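Local coordinates for hypothetical shikimate 5-dehydrogenase-like protein HI0607 (Haemophilus influenzae, PDB 1NPY) that oxidises shikimate to 3-dehydroshikimate with NADP(+) in vitro, much more slowly than classical shikimate dehydrogenases, so that its biological substrate may be a different one, at residues A[67-71]-A[85-89]; A[74-80]-A[95-101]. All coordinates share one frame; numbering follows the deposited sequence.

Both contacts lie in the substrate-binding domain, their centres about 9 Å apart, and their segments alternate along the chain: 67-71, 74-80, 85-89, 95-101. Contact 1 packs the loop carrying Lys67, the inferred proton donor/acceptor, against the lead-in to strand 89-93; contact 2 pairs edge strand 76-77 with strand 96-100, the next strand inward. They join where 85-89 runs beside the end of 95-101. Thr89 O lies 2.9 Å from Tyr100 N, Ser86 O lies 3.0 Å from Asn101 ND2, and Val87 CG2 packs 3.6 Å from Ala99 CB. Lys67 and Asn101 both have side chains near that of Asp103, the inferred substrate-binding residue, at about 4 Å and about 3 Å.

Contact 1: residues A[67-71]-A[85-89]; sequences KETCM and ESVNT
The loop of the substrate-binding domain that carries Lys67, the inferred proton donor/acceptor, meets the lead-in to strand 89-93 here, the lysine lying against Ser86, Val87 and Asn88. Its backbone is tied down by one bond, Val87 N to Lys67 O at 3.0 Å, nearly straight at hydrogen (168°) though the donor is tilted from the carbonyl plane. The side chain of Lys67 leaves alongside Val87 O, which CB and CG both approach at 3.3 Å. Beyond CG the chain is fully extended, so it runs beside Asn88, pointing the same way, with CE passing Asn88 CB, and carries the amine toward Asp103, the inferred substrate-binding residue outside the two segments; the ion pair of Lys67 NZ with Asp103 OD2 is long and weak. Glu68 does the opposite: its chain folds at chi2 (79°) and swings the carboxylate back toward Ser86. There the hydroxyl of Ser86 donates from OG to Glu68 OE2 at 2.9 Å, arriving on the anti side and 26° out of the carboxylate plane. The same OG also sits against Lys67 CB, so the serine touches both neighbours in the loop.

From Glu68 to Met71 the loop makes a type I beta turn, closed by Met71 N to Glu68 O, which brings Cys70 and Met71 round to Val87. Two sulfur-bearing side chains pack against the valine from the side of the turn: Cys70 SG meets Val87 CB at 3.8 Å, and Met71 CG meets Val87 CG2 at 3.7 Å. Further out, Met71 SD lies 3.7 Å from Glu85 O, and a bend at chi3 turns CE toward Glu85 OE2, the two side chains crossing at about a right angle. Glu85, with positive phi, is the C-prime residue of the Schellman motif that ends helix 79-82. Cys70 also touches Ile45 and Ile49 of helix 45-55.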
loop_
_atom_site.group_PDB
_atom_site.type_symbol
_atom_site.label_atom_id
_atom_site.label_comp_id
_atom_site.label_asym_id
_atom_site.label_seq_id
_atom_site.Cartn_x
_atom_site.Cartn_y
_atom_site.Cartn_z
ATOM N N LYS A 67 4.751 -1.907 12.091
ATOM C CA LYS A 67 3.362 -2.027 11.657
ATOM C C LYS A 67 2.596 -3.028 12.512
ATOM O O LYS A 67 1.369 -2.922 12.681
ATOM C CB LYS A 67 3.282 -2.405 10.171
ATOM C CG LYS A 67 3.740 -1.317 9.204
ATOM C CD LYS A 67 3.356 -1.764 7.791
ATOM C CE LYS A 67 3.688 -0.736 6.732
ATOM N NZ LYS A 67 3.416 -1.399 5.429
ATOM N N GLU A 68 3.319 -3.977 13.104
ATOM C CA GLU A 68 2.697 -4.840 14.105
ATOM C C GLU A 68 3.012 -4.490 15.558
ATOM O O GLU A 68 2.139 -4.574 16.424
ATOM C CB GLU A 68 3.047 -6.304 13.843
ATOM C CG GLU A 68 2.637 -6.779 12.464
ATOM C CD GLU A 68 3.580 -6.366 11.351
ATOM O OE1 GLU A 68 4.812 -6.333 11.581
ATOM O OE2 GLU A 68 3.067 -6.076 10.237
ATOM N N THR A 69 4.248 -4.086 15.824
ATOM C CA THR A 69 4.622 -3.724 17.197
ATOM C C THR A 69 3.914 -2.503 17.769
ATOM O O THR A 69 3.853 -2.375 18.988
ATOM C CB THR A 69 6.148 -3.587 17.404
ATOM O OG1 THR A 69 6.693 -2.558 16.565
ATOM C CG2 THR A 69 6.884 -4.878 17.018
ATOM N N CYS A 70 3.384 -1.606 16.927
ATOM C CA CYS A 70 2.591 -0.507 17.438
ATOM C C CYS A 70 1.233 -0.941 18.009
ATOM O O CYS A 70 0.613 -0.197 18.760
ATOM C CB CYS A 70 2.338 0.548 16.345
ATOM S SG CYS A 70 1.224 0.083 15.003
ATOM N N MET A 71 0.731 -2.103 17.626
ATOM C CA MET A 71 -0.676 -2.416 17.814
ATOM C C MET A 71 -1.115 -2.524 19.281
ATOM O O MET A 71 -2.214 -2.082 19.606
ATOM C CB MET A 71 -1.039 -3.667 17.016
ATOM C CG MET A 71 -0.891 -3.448 15.514
ATOM S SD MET A 71 -1.363 -4.821 14.460
ATOM C CE MET A 71 -3.019 -5.039 14.819
ATOM N N GLU A 85 -3.944 -7.862 10.027
ATOM C CA GLU A 85 -3.276 -7.716 11.318
ATOM C C GLU A 85 -2.000 -6.885 11.224
ATOM O O GLU A 85 -0.917 -7.265 11.657
ATOM C CB GLU A 85 -3.088 -9.069 12.017
ATOM C CG GLU A 85 -4.418 -9.755 12.326
ATOM C CD GLU A 85 -5.411 -9.020 13.231
ATOM O OE1 GLU A 85 -6.595 -9.446 13.231
ATOM O OE2 GLU A 85 -5.104 -8.036 13.954
ATOM N N SER A 86 -2.132 -5.711 10.614
ATOM C CA SER A 86 -0.997 -4.818 10.399
ATOM C C SER A 86 -1.551 -3.404 10.257
ATOM O O SER A 86 -2.508 -3.226 9.510
ATOM C CB SER A 86 -0.294 -5.166 9.083
ATOM O OG SER A 86 0.944 -4.495 8.938
ATOM N N VAL A 87 -0.921 -2.417 10.883
ATOM C CA VAL A 87 -1.357 -1.026 10.903
ATOM C C VAL A 87 -0.370 -0.146 10.151
ATOM O O VAL A 87 0.845 -0.244 10.387
ATOM C CB VAL A 87 -1.445 -0.526 12.357
ATOM C CG1 VAL A 87 -1.707 0.971 12.445
ATOM C CG2 VAL A 87 -2.581 -1.253 13.067
ATOM N N ASN A 88 -0.860 0.727 9.277
ATOM C CA ASN A 88 0.006 1.721 8.643
ATOM C C ASN A 88 -0.464 3.157 8.890
ATOM O O ASN A 88 0.132 4.123 8.430
ATOM C CB ASN A 88 0.212 1.429 7.161
ATOM C CG ASN A 88 -0.863 2.059 6.295
ATOM O OD1 ASN A 88 -1.993 2.186 6.771
ATOM N ND2 ASN A 88 -0.526 2.472 5.059
ATOM N N THR A 89 -1.524 3.315 9.671
ATOM C CA THR A 89 -2.132 4.628 9.904
ATOM C C THR A 89 -2.764 4.710 11.284
ATOM O O THR A 89 -3.536 3.823 11.627
ATOM C CB THR A 89 -3.285 4.881 8.927
ATOM O OG1 THR A 89 -2.780 4.733 7.596
ATOM C CG2 THR A 89 -3.750 6.306 9.028
#

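Contact 2: residues A[74-80]-A[95-101]; sequences LDEIHPS and GFLRAYN
Glu76 lies across from Arg98, and its side chain can be followed outward from the backbone. CB packs 3.6 Å from Phe96 CE2, part of a ring that takes Asp75 CB over one face in a CH-pi contact. The chain then runs straight out with CG anti to the backbone N (chi1 -173°), alongside Arg98, and CD meets the Phe96 ring at its edge. OE2 stays by the same ring, while OE1 accepts two bonds: the salt bridge from Arg98 NE at 3.0 Å and a hydrogen bond from His78 NE2 at 2.6 Å, reaching it from opposite faces of the carboxylate plane. Arg98 NH1 turns to a second acid, Asp93.

Beneath this row strand 76-77 runs parallel to 96-100 as the edge of the mixed sheet, bonded through Ala99 N to Glu76 O and His78 N to Ala99 O, both at 2.8 Å. Where the pairing begins, Leu97 O takes both Asp75 N and Glu76 N, and Leu97 N donates to Asp75 OD2, which also binds Arg53. On the other face Leu74 CD1 and Ile77 CD1 pack on Ala99 CB. At the far end Asn101 N donates to Ser80 OG at 2.9 Å.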
loop_
_atom_site.group_PDB
_atom_site.type_symbol
_atom_site.label_atom_id
_atom_site.label_comp_id
_atom_site.label_asym_id
_atom_site.label_seq_id
_atom_site.Cartn_x
_atom_site.Cartn_y
_atom_site.Cartn_z
ATOM N N LEU A 74 -2.514 0.848 20.761
ATOM C CA LEU A 74 -3.616 1.556 20.123
ATOM C C LEU A 74 -4.926 1.170 20.781
ATOM O O LEU A 74 -5.074 0.120 21.412
ATOM C CB LEU A 74 -3.681 1.245 18.632
ATOM C CG LEU A 74 -2.304 1.420 17.973
ATOM C CD1 LEU A 74 -2.393 1.022 16.524
ATOM C CD2 LEU A 74 -1.836 2.834 18.142
ATOM N N ASP A 75 -5.901 2.048 20.612
ATOM C CA ASP A 75 -7.186 1.876 21.268
ATOM C C ASP A 75 -8.236 1.094 20.477
ATOM O O ASP A 75 -9.094 0.419 21.057
ATOM C CB ASP A 75 -7.721 3.233 21.714
ATOM C CG ASP A 75 -6.798 3.909 22.691
ATOM O OD1 ASP A 75 -6.575 3.320 23.774
ATOM O OD2 ASP A 75 -6.215 4.980 22.444
ATOM N N GLU A 76 -8.207 1.183 19.155
ATOM C CA GLU A 76 -9.235 0.555 18.337
ATOM C C GLU A 76 -8.700 0.241 16.953
ATOM O O GLU A 76 -8.279 1.147 16.235
ATOM C CB GLU A 76 -10.387 1.537 18.213
ATOM C CG GLU A 76 -11.635 0.999 17.539
ATOM C CD GLU A 76 -12.722 2.053 17.526
ATOM O OE1 GLU A 76 -12.676 2.949 16.665
ATOM O OE2 GLU A 76 -13.596 2.022 18.419
ATOM N N ILE A 77 -8.678 -1.040 16.617
ATOM C CA ILE A 77 -8.143 -1.495 15.334
ATOM C C ILE A 77 -9.335 -1.644 14.398
ATOM O O ILE A 77 -10.227 -2.468 14.614
ATOM C CB ILE A 77 -7.409 -2.844 15.476
ATOM C CG1 ILE A 77 -6.406 -2.836 16.630
ATOM C CG2 ILE A 77 -6.720 -3.223 14.173
ATOM C CD1 ILE A 77 -5.207 -1.983 16.430
ATOM N N HIS A 78 -9.371 -0.789 13.382
ATOM C CA HIS A 78 -10.419 -0.835 12.375
ATOM C C HIS A 78 -10.275 -1.978 11.382
ATOM O O HIS A 78 -9.207 -2.572 11.278
ATOM C CB HIS A 78 -10.515 0.544 11.726
ATOM C CG HIS A 78 -11.369 1.472 12.524
ATOM N ND1 HIS A 78 -12.600 1.904 12.087
ATOM C CD2 HIS A 78 -11.208 1.978 13.770
ATOM C CE1 HIS A 78 -13.156 2.654 13.020
ATOM N NE2 HIS A 78 -12.339 2.705 14.054
ATOM N N PRO A 79 -11.342 -2.315 10.669
ATOM C CA PRO A 79 -11.362 -3.522 9.831
ATOM C C PRO A 79 -10.269 -3.605 8.778
ATOM O O PRO A 79 -9.808 -4.725 8.534
ATOM C CB PRO A 79 -12.744 -3.475 9.170
ATOM C CG PRO A 79 -13.579 -2.693 10.137
ATOM C CD PRO A 79 -12.659 -1.647 10.715
ATOM N N SER A 80 -9.864 -2.469 8.218
ATOM C CA SER A 80 -8.749 -2.513 7.267
ATOM C C SER A 80 -7.466 -3.078 7.872
ATOM O O SER A 80 -6.732 -3.825 7.218
ATOM C CB SER A 80 -8.465 -1.128 6.685
ATOM O OG SER A 80 -8.240 -0.111 7.634
ATOM N N GLY A 95 -7.337 11.729 22.059
ATOM C CA GLY A 95 -6.625 10.769 22.873
ATOM C C GLY A 95 -6.947 9.314 22.587
ATOM O O GLY A 95 -6.274 8.468 23.163
ATOM N N PHE A 96 -7.916 9.013 21.719
ATOM C CA PHE A 96 -8.359 7.663 21.405
ATOM C C PHE A 96 -7.750 7.342 20.048
ATOM O O PHE A 96 -8.075 7.999 19.071
ATOM C CB PHE A 96 -9.891 7.594 21.348
ATOM C CG PHE A 96 -10.458 6.217 21.287
ATOM C CD1 PHE A 96 -10.588 5.412 22.400
ATOM C CD2 PHE A 96 -10.899 5.726 20.074
ATOM C CE1 PHE A 96 -11.137 4.140 22.290
ATOM C CE2 PHE A 96 -11.457 4.489 19.971
ATOM C CZ PHE A 96 -11.592 3.687 21.082
ATOM N N LEU A 97 -6.768 6.440 20.032
ATOM C CA LEU A 97 -6.026 6.126 18.820
ATOM C C LEU A 97 -6.676 5.004 18.024
ATOM O O LEU A 97 -6.645 3.835 18.416
ATOM C CB LEU A 97 -4.587 5.726 19.144
ATOM C CG LEU A 97 -3.754 6.705 19.980
ATOM C CD1 LEU A 97 -2.290 6.335 20.145
ATOM C CD2 LEU A 97 -3.837 8.100 19.386
ATOM N N ARG A 98 -7.141 5.366 16.834
ATOM C CA ARG A 98 -7.806 4.453 15.920
ATOM C C ARG A 98 -6.817 4.097 14.803
ATOM O O ARG A 98 -6.040 4.943 14.343
ATOM C CB ARG A 98 -9.068 5.068 15.319
ATOM C CG ARG A 98 -10.132 5.527 16.309
ATOM C CD ARG A 98 -11.451 5.896 15.635
ATOM N NE ARG A 98 -12.584 5.903 16.569
ATOM C CZ ARG A 98 -13.062 6.963 17.210
ATOM N NH1 ARG A 98 -12.514 8.150 17.048
ATOM N NH2 ARG A 98 -14.115 6.857 18.017
ATOM N N ALA A 99 -6.789 2.813 14.475
ATOM C CA ALA A 99 -5.785 2.227 13.590
ATOM C C ALA A 99 -6.448 1.740 12.311
ATOM O O ALA A 99 -7.446 1.033 12.394
ATOM C CB ALA A 99 -5.124 1.041 14.276
ATOM N N TYR A 100 -5.803 2.006 11.173
ATOM C CA TYR A 100 -6.260 1.617 9.840
ATOM C C TYR A 100 -5.095 1.072 9.014
ATOM O O TYR A 100 -3.930 1.176 9.381
ATOM C CB TYR A 100 -6.802 2.840 9.081
ATOM C CG TYR A 100 -7.919 3.561 9.797
ATOM C CD1 TYR A 100 -9.257 3.297 9.514
ATOM C CD2 TYR A 100 -7.634 4.494 10.786
ATOM C CE1 TYR A 100 -10.262 3.963 10.217
ATOM C CE2 TYR A 100 -8.634 5.183 11.466
ATOM C CZ TYR A 100 -9.945 4.916 11.167
ATOM O OH TYR A 100 -10.939 5.573 11.871
ATOM N N ASN A 101 -5.444 0.420 7.912
ATOM C CA ASN A 101 -4.432 0.061 6.932
ATOM C C ASN A 101 -4.852 0.573 5.562
ATOM O O ASN A 101 -5.642 -0.060 4.876
ATOM C CB ASN A 101 -4.084 -1.417 6.936
ATOM C CG ASN A 101 -2.830 -1.672 6.134
ATOM O OD1 ASN A 101 -2.800 -1.315 4.969
ATOM N ND2 ASN A 101 -1.777 -2.173 6.773
#